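Local coordinates for protein Cyp101j2 (PDB 5KYO) that is a haem-dependent cytochrome P450 monooxygenase that probably hydroxylates the monoterpene 1,8-cineole, at residues G56-R68 with V345-L358. Residues are numbered along the deposited sequence; the frame is centred on the assembly and turned at random.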
ATOM      1  N   GLY A  56     -10.011  22.260  -1.451  1.00 49.36           N
ATOM      2  CA  GLY A  56     -10.315  20.928  -1.934  1.00 42.33           C
ATOM      3  C   GLY A  56      -9.681  20.648  -3.285  1.00 40.00           C
ATOM      4  O   GLY A  56     -10.324  20.769  -4.331  1.00 49.36           O
ATOM      5  N   LEU A  57      -8.399  20.300  -3.258  1.00 26.54           N
ATOM      6  CA  LEU A  57      -7.688  19.817  -4.435  1.00 29.98           C
ATOM      7  C   LEU A  57      -7.871  18.306  -4.543  1.00 30.59           C
ATOM      8  O   LEU A  57      -8.266  17.661  -3.573  1.00 28.20           O
ATOM      9  CB  LEU A  57      -6.194  20.159  -4.348  1.00 37.29           C
ATOM     10  CG  LEU A  57      -5.866  21.644  -4.181  1.00 36.08           C
ATOM     11  CD1 LEU A  57      -4.366  21.869  -3.980  1.00 29.07           C
ATOM     12  CD2 LEU A  57      -6.359  22.387  -5.393  1.00 35.87           C
ATOM     13  N   ASP A  58      -7.610  17.755  -5.723  1.00 30.71           N
ATOM     14  CA  ASP A  58      -7.512  16.313  -5.874  1.00 36.45           C
ATOM     15  C   ASP A  58      -6.180  15.846  -5.295  1.00 24.57           C
ATOM     16  O   ASP A  58      -5.179  16.532  -5.432  1.00 22.38           O
ATOM     17  CB  ASP A  58      -7.640  15.917  -7.348  1.00 40.37           C
ATOM     18  CG  ASP A  58      -7.122  14.524  -7.625  1.00 52.73           C
ATOM     19  OD1 ASP A  58      -7.857  13.547  -7.359  1.00 69.76           O
ATOM     20  OD2 ASP A  58      -5.975  14.399  -8.106  1.00 43.47           O
ATOM     21  N   PHE A  59      -6.170  14.681  -4.647  1.00 21.35           N
ATOM     22  CA  PHE A  59      -4.955  14.108  -4.052  1.00 18.87           C
ATOM     23  C   PHE A  59      -3.762  14.133  -5.000  1.00 20.29           C
ATOM     24  O   PHE A  59      -2.704  14.673  -4.675  1.00 22.69           O
ATOM     25  CB  PHE A  59      -5.220  12.655  -3.610  1.00 18.97           C
ATOM     26  CG  PHE A  59      -4.032  11.970  -2.978  1.00 17.77           C
ATOM     27  CD1 PHE A  59      -3.077  11.339  -3.764  1.00 14.34           C
ATOM     28  CD2 PHE A  59      -3.915  11.895  -1.607  1.00 21.57           C
ATOM     29  CE1 PHE A  59      -2.009  10.695  -3.198  1.00 16.12           C
ATOM     30  CE2 PHE A  59      -2.845  11.247  -1.026  1.00 17.74           C
ATOM     31  CZ  PHE A  59      -1.888  10.651  -1.818  1.00 21.75           C
ATOM     32  N   HIS A  60      -3.914  13.539  -6.177  1.00 17.47           N
ATOM     33  CA  HIS A  60      -2.764  13.416  -7.058  1.00 16.46           C
ATOM     34  C   HIS A  60      -2.391  14.762  -7.705  1.00 22.53           C
ATOM     35  O   HIS A  60      -1.210  15.037  -7.960  1.00 19.94           O
ATOM     36  CB  HIS A  60      -3.031  12.317  -8.082  1.00 19.17           C
ATOM     37  CG  HIS A  60      -3.059  10.953  -7.464  1.00 18.04           C
ATOM     38  ND1 HIS A  60      -4.170  10.444  -6.823  1.00 17.52           N
ATOM     39  CD2 HIS A  60      -2.076  10.034  -7.289  1.00 18.22           C
ATOM     40  CE1 HIS A  60      -3.886   9.253  -6.326  1.00 26.00           C
ATOM     41  NE2 HIS A  60      -2.622   8.982  -6.598  1.00 19.16           N
ATOM     42  N   GLN A  61      -3.395  15.605  -7.931  1.00 22.72           N
ATOM     43  CA  GLN A  61      -3.179  16.944  -8.460  1.00 25.70           C
ATOM     44  C   GLN A  61      -2.321  17.762  -7.495  1.00 26.10           C
ATOM     45  O   GLN A  61      -1.343  18.368  -7.896  1.00 19.27           O
ATOM     46  CB  GLN A  61      -4.525  17.636  -8.713  1.00 30.56           C
ATOM     47  CG  GLN A  61      -4.447  19.144  -8.906  1.00 37.89           C
ATOM     48  CD  GLN A  61      -5.790  19.828  -8.674  1.00 46.49           C
ATOM     49  OE1 GLN A  61      -6.538  19.456  -7.768  1.00 45.73           O
ATOM     50  NE2 GLN A  61      -6.101  20.831  -9.495  1.00 45.36           N
ATOM     51  N   SER A  62      -2.708  17.754  -6.221  1.00 26.38           N
ATOM     52  CA  SER A  62      -1.940  18.359  -5.135  1.00 29.24           C
ATOM     53  C   SER A  62      -0.448  18.018  -5.200  1.00 32.81           C
ATOM     54  O   SER A  62       0.427  18.910  -5.114  1.00 24.38           O
ATOM     55  CB  SER A  62      -2.523  17.905  -3.791  1.00 28.11           C
ATOM     56  OG  SER A  62      -1.861  18.510  -2.697  1.00 36.38           O
ATOM     57  N   TRP A  63      -0.169  16.724  -5.344  1.00 24.79           N
ATOM     58  CA  TRP A  63       1.200  16.227  -5.441  1.00 31.88           C
ATOM     59  C   TRP A  63       1.896  16.783  -6.674  1.00 32.97           C
ATOM     60  O   TRP A  63       3.064  17.147  -6.623  1.00 27.20           O
ATOM     61  CB  TRP A  63       1.225  14.692  -5.485  1.00 30.23           C
ATOM     62  CG  TRP A  63       1.186  14.016  -4.146  1.00 29.52           C
ATOM     63  CD1 TRP A  63       0.087  13.806  -3.361  1.00 30.90           C
ATOM     64  CD2 TRP A  63       2.293  13.448  -3.441  1.00 21.70           C
ATOM     65  NE1 TRP A  63       0.449  13.155  -2.207  1.00 25.77           N
ATOM     66  CE2 TRP A  63       1.799  12.922  -2.237  1.00 25.78           C
ATOM     67  CE3 TRP A  63       3.656  13.340  -3.714  1.00 21.27           C
ATOM     68  CZ2 TRP A  63       2.625  12.297  -1.300  1.00 28.95           C
ATOM     69  CZ3 TRP A  63       4.477  12.722  -2.782  1.00 23.96           C
ATOM     70  CH2 TRP A  63       3.959  12.209  -1.593  1.00 25.47           C
ATOM     71  N   ARG A  64       1.175  16.851  -7.789  1.00 26.50           N
ATOM     72  CA  ARG A  64       1.759  17.356  -9.021  1.00 22.63           C
ATOM     73  C   ARG A  64       2.154  18.832  -8.882  1.00 27.41           C
ATOM     74  O   ARG A  64       3.161  19.267  -9.447  1.00 30.50           O
ATOM     75  CB  ARG A  64       0.786  17.165 -10.188  1.00 22.40           C
ATOM     76  CG  ARG A  64       0.742  15.736 -10.724  1.00 23.20           C
ATOM     77  CD  ARG A  64      -0.434  15.535 -11.661  1.00 26.82           C
ATOM     78  NE  ARG A  64      -0.445  16.514 -12.742  1.00 36.72           N
ATOM     79  CZ  ARG A  64       0.277  16.413 -13.854  1.00 37.53           C
ATOM     80  NH1 ARG A  64       1.083  15.376 -14.033  1.00 32.97           N
ATOM     81  NH2 ARG A  64       0.197  17.352 -14.790  1.00 37.47           N
ATOM     82  N   GLU A  65       1.375  19.593  -8.119  1.00 28.04           N
ATOM     83  CA  GLU A  65       1.703  20.995  -7.861  1.00 37.08           C
ATOM     84  C   GLU A  65       2.949  21.117  -6.992  1.00 37.19           C
ATOM     85  O   GLU A  65       3.774  22.010  -7.198  1.00 37.98           O
ATOM     86  CB  GLU A  65       0.530  21.723  -7.203  1.00 43.56           C
ATOM     87  CG  GLU A  65      -0.300  22.541  -8.182  1.00 42.66           C
ATOM     88  CD  GLU A  65       0.523  23.610  -8.882  1.00 45.03           C
ATOM     89  OE1 GLU A  65       0.778  23.474 -10.098  1.00 45.32           O
ATOM     90  OE2 GLU A  65       0.915  24.592  -8.215  1.00 55.81           O
ATOM     91  N   ILE A  66       3.083  20.217  -6.023  1.00 34.31           N
ATOM     92  CA  ILE A  66       4.286  20.166  -5.191  1.00 33.36           C
ATOM     93  C   ILE A  66       5.503  19.887  -6.065  1.00 32.02           C
ATOM     94  O   ILE A  66       6.533  20.560  -5.940  1.00 31.01           O
ATOM     95  CB  ILE A  66       4.162  19.100  -4.094  1.00 28.71           C
ATOM     96  CG1 ILE A  66       3.105  19.523  -3.074  1.00 28.85           C
ATOM     97  CG2 ILE A  66       5.506  18.880  -3.397  1.00 31.13           C
ATOM     98  CD1 ILE A  66       2.842  18.498  -1.991  1.00 38.01           C
ATOM     99  N   MET A  67       5.361  18.916  -6.972  1.00 22.68           N
ATOM    100  CA  MET A  67       6.423  18.545  -7.907  1.00 26.22           C
ATOM    101  C   MET A  67       6.782  19.700  -8.848  1.00 32.55           C
ATOM    102  O   MET A  67       7.951  19.897  -9.209  1.00 29.90           O
ATOM    103  CB  MET A  67       6.006  17.318  -8.730  1.00 21.53           C
ATOM    104  CG  MET A  67       5.750  16.076  -7.901  1.00 24.51           C
ATOM    105  SD  MET A  67       4.958  14.720  -8.795  1.00 29.67           S
ATOM    106  CE  MET A  67       6.077  14.430 -10.165  1.00 27.58           C
ATOM    107  N   ARG A  68       5.764  20.459  -9.240  1.00 37.28           N
ATOM    108  CA  ARG A  68       5.925  21.511 -10.236  1.00 35.61           C
ATOM    109  C   ARG A  68       6.574  22.762  -9.642  1.00 37.52           C
ATOM    110  O   ARG A  68       7.318  23.473 -10.325  1.00 39.30           O
ATOM    111  CB  ARG A  68       4.562  21.847 -10.856  1.00 27.75           C
ATOM    112  CG  ARG A  68       4.603  22.853 -11.986  0.50 25.77           C
ATOM    113  CD  ARG A  68       3.203  23.116 -12.515  0.50 22.02           C
ATOM    114  N   VAL A 345       4.042   7.846  -5.750  1.00 18.66           N
ATOM    115  CA  VAL A 345       3.151   8.879  -6.289  1.00 15.88           C
ATOM    116  C   VAL A 345       3.820   9.743  -7.353  1.00 21.72           C
ATOM    117  O   VAL A 345       3.215  10.036  -8.386  1.00 24.62           O
ATOM    118  CB  VAL A 345       2.625   9.816  -5.169  1.00 29.74           C
ATOM    119  CG1 VAL A 345       1.678  10.878  -5.743  1.00 22.02           C
ATOM    120  CG2 VAL A 345       1.942   9.009  -4.081  1.00 32.40           C
ATOM    121  N   VAL A 346       5.074  10.126  -7.118  1.00 20.35           N
ATOM    122  CA  VAL A 346       5.758  11.050  -8.027  1.00 25.00           C
ATOM    123  C   VAL A 346       6.221  10.354  -9.304  1.00 25.60           C
ATOM    124  O   VAL A 346       6.621  11.012 -10.263  1.00 32.40           O
ATOM    125  CB  VAL A 346       6.955  11.744  -7.335  1.00 24.69           C
ATOM    126  CG1 VAL A 346       6.501  12.336  -6.017  1.00 18.59           C
ATOM    127  CG2 VAL A 346       8.086  10.780  -7.104  1.00 24.01           C
ATOM    128  N   VAL A 347       6.115   9.031  -9.333  1.00 20.46           N
ATOM    129  CA  VAL A 347       6.519   8.261 -10.506  1.00 21.67           C
ATOM    130  C   VAL A 347       5.485   8.365 -11.638  1.00 28.65           C
ATOM    131  O   VAL A 347       5.761   8.973 -12.678  1.00 28.57           O
ATOM    132  CB  VAL A 347       6.763   6.774 -10.140  1.00 30.53           C
ATOM    133  CG1 VAL A 347       6.990   5.943 -11.388  1.00 20.79           C
ATOM    134  CG2 VAL A 347       7.954   6.663  -9.206  1.00 31.15           C
ATOM    135  N   ALA A 348       4.291   7.812 -11.438  1.00 21.52           N
ATOM    136  CA  ALA A 348       3.282   7.820 -12.502  1.00 14.75           C
ATOM    137  C   ALA A 348       2.695   9.205 -12.750  1.00 26.73           C
ATOM    138  O   ALA A 348       2.114   9.444 -13.805  1.00 36.65           O
ATOM    139  CB  ALA A 348       2.149   6.827 -12.179  1.00 22.70           C
ATOM    140  N   MET A 349       2.845  10.126 -11.801  1.00 24.46           N
ATOM    141  CA  MET A 349       2.273  11.464 -11.983  1.00 23.01           C
ATOM    142  C   MET A 349       3.223  12.440 -12.657  1.00 25.59           C
ATOM    143  O   MET A 349       2.836  13.579 -12.953  1.00 29.99           O
ATOM    144  CB  MET A 349       1.819  12.040 -10.647  1.00 21.78           C
ATOM    145  CG  MET A 349       0.683  11.271 -10.013  1.00 22.31           C
ATOM    146  SD  MET A 349      -0.836  11.369 -10.976  1.00 26.68           S
ATOM    147  CE  MET A 349      -0.911   9.739 -11.677  1.00 20.80           C
ATOM    148  N   ASP A 350       4.456  12.003 -12.898  1.00 23.44           N
ATOM    149  CA  ASP A 350       5.450  12.842 -13.578  1.00 35.25           C
ATOM    150  C   ASP A 350       5.121  12.970 -15.069  1.00 32.11           C
ATOM    151  O   ASP A 350       5.228  11.998 -15.822  1.00 31.27           O
ATOM    152  CB  ASP A 350       6.858  12.261 -13.388  1.00 35.20           C
ATOM    153  CG  ASP A 350       7.969  13.250 -13.757  1.00 31.21           C
ATOM    154  OD1 ASP A 350       7.738  14.143 -14.595  1.00 33.70           O
ATOM    155  OD2 ASP A 350       9.085  13.126 -13.209  1.00 30.98           O
ATOM    156  N   ASP A 351       4.729  14.165 -15.500  1.00 40.19           N
ATOM    157  CA  ASP A 351       4.311  14.345 -16.890  1.00 44.54           C
ATOM    158  C   ASP A 351       5.503  14.486 -17.838  1.00 45.90           C
ATOM    159  O   ASP A 351       5.342  14.515 -19.058  1.00 42.74           O
ATOM    160  CB  ASP A 351       3.372  15.550 -17.024  1.00 54.19           C
ATOM    161  CG  ASP A 351       3.979  16.832 -16.501  1.00 63.93           C
ATOM    162  OD1 ASP A 351       5.182  16.838 -16.162  1.00 67.96           O
ATOM    163  OD2 ASP A 351       3.247  17.843 -16.429  1.00 69.95           O
ATOM    164  N   ALA A 352       6.703  14.562 -17.273  1.00 48.60           N
ATOM    165  CA  ALA A 352       7.918  14.575 -18.082  1.00 50.05           C
ATOM    166  C   ALA A 352       8.281  13.159 -18.512  1.00 44.32           C
ATOM    167  O   ALA A 352       9.256  12.957 -19.241  1.00 39.71           O
ATOM    168  CB  ALA A 352       9.068  15.212 -17.318  1.00 52.89           C
ATOM    169  N   ARG A 353       7.493  12.188 -18.041  1.00 41.28           N
ATOM    170  CA  ARG A 353       7.689  10.769 -18.348  1.00 39.41           C
ATOM    171  C   ARG A 353       6.357  10.061 -18.575  1.00 45.12           C
ATOM    172  O   ARG A 353       6.325   8.866 -18.865  1.00 48.50           O
ATOM    173  CB  ARG A 353       8.441  10.061 -17.221  1.00 37.41           C
ATOM    174  CG  ARG A 353       9.763  10.687 -16.844  1.00 38.12           C
ATOM    175  N   ASN A 354       5.256  10.792 -18.417  1.00 42.86           N
ATOM    176  CA  ASN A 354       3.930  10.215 -18.604  1.00 40.32           C
ATOM    177  C   ASN A 354       2.973  11.170 -19.306  1.00 38.75           C
ATOM    178  O   ASN A 354       3.026  12.378 -19.089  1.00 38.66           O
ATOM    179  CB  ASN A 354       3.329   9.800 -17.263  1.00 40.26           C
ATOM    180  CG  ASN A 354       4.240   8.897 -16.470  1.00 38.85           C
ATOM    181  OD1 ASN A 354       4.379   7.710 -16.777  1.00 35.90           O
ATOM    182  ND2 ASN A 354       4.859   9.453 -15.431  1.00 28.75           N
ATOM    183  N   GLU A 355       2.088  10.619 -20.130  1.00 38.50           N
ATOM    184  CA  GLU A 355       1.156  11.433 -20.906  1.00 41.61           C
ATOM    185  C   GLU A 355      -0.148  11.680 -20.155  1.00 33.03           C
ATOM    186  O   GLU A 355      -0.852  10.722 -19.842  1.00 29.69           O
ATOM    187  CB  GLU A 355       0.859  10.759 -22.248  1.00 46.32           C
ATOM    188  N   ASP A 356      -0.459  12.952 -19.882  1.00 16.71           N
ATOM    189  CA  ASP A 356      -1.684  13.354 -19.174  1.00 23.59           C
ATOM    190  C   ASP A 356      -2.054  12.377 -18.060  1.00 29.66           C
ATOM    191  O   ASP A 356      -3.086  11.703 -18.131  1.00 27.11           O
ATOM    192  CB  ASP A 356      -2.853  13.472 -20.154  1.00 31.27           C
ATOM    193  CG  ASP A 356      -2.564  14.424 -21.297  1.00 40.02           C
ATOM    194  OD1 ASP A 356      -1.906  15.454 -21.062  1.00 48.79           O
ATOM    195  OD2 ASP A 356      -2.990  14.136 -22.433  1.00 49.22           O
ATOM    196  N   PRO A 357      -1.199  12.276 -17.039  1.00 23.87           N
ATOM    197  CA  PRO A 357      -1.338  11.126 -16.136  1.00 28.52           C
ATOM    198  C   PRO A 357      -2.556  11.202 -15.215  1.00 28.65           C
ATOM    199  O   PRO A 357      -2.950  10.181 -14.657  1.00 26.74           O
ATOM    200  CB  PRO A 357      -0.039  11.159 -15.335  1.00 25.87           C
ATOM    201  CG  PRO A 357       0.398  12.588 -15.380  1.00 31.19           C
ATOM    202  CD  PRO A 357      -0.040  13.121 -16.707  1.00 30.40           C
ATOM    203  N   LEU A 358      -3.148  12.380 -15.069  1.00 28.03           N
ATOM    204  CA  LEU A 358      -4.344  12.526 -14.252  1.00 26.57           C
ATOM    205  C   LEU A 358      -5.573  12.019 -14.980  1.00 23.07           C
ATOM    206  O   LEU A 358      -6.627  11.826 -14.376  1.00 23.99           O
ATOM    207  CB  LEU A 358      -4.561  13.988 -13.855  1.00 30.98           C
ATOM    208  CG  LEU A 358      -3.725  14.537 -12.705  1.00 28.90           C
ATOM    209  CD1 LEU A 358      -4.184  15.948 -12.360  1.00 33.16           C
ATOM    210  CD2 LEU A 358      -3.785  13.633 -11.468  1.00 19.47           C
TER
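Arg64 reaches from helix 59-69 into the loop following helix 344-348, where NH1 lies 2.7 Å from Met349 O, near the guanidinium plane; the N-H...O angle of 124° makes this a weak hydrogen bond despite its shortness. A bend at chi3 turns the guanidinium toward this carbonyl, while Arg64 NH2 forms a long, weak salt bridge to Asp351 OD2 (3.5 Å), the guanidinium and carboxylate planes nearly perpendicular. Leu358 runs antiparallel alongside the aliphatic part of Arg64, its CG 3.6 Å from Arg64 CD, and Pro357 CG abuts NH1. Cutting this arginine back to an alanine would probably leave Met349 O and the Asp351 carboxylate without this donor and open a gap beside Leu358.

Trp63 packs on Val345: Val345 CG1, anti to its backbone N (chi1 -179°), sits over one indole face in a CH-pi contact, 3.8 Å from the five-membered-ring centroid and 25° off the normal. Farther along the helix, Met67 SD packs 3.9 Å from Val346 CB, and Met67 CE approaches Val346 O and Asp350 CA. Met349 SD meets His60 CB at 3.8 Å, obliquely to the imidazole.

Beyond the contact, His60 NE2 bonds to Pro315 O and Trp63 NE1 to Asn415 OD1. This structural packing, with the Val345 side chain about 9 Å from the haem, joins the first helix to helix 344-348, directly after sheet strand 339-343; Val346 and Val347 of that short helix also touch helix 89-97.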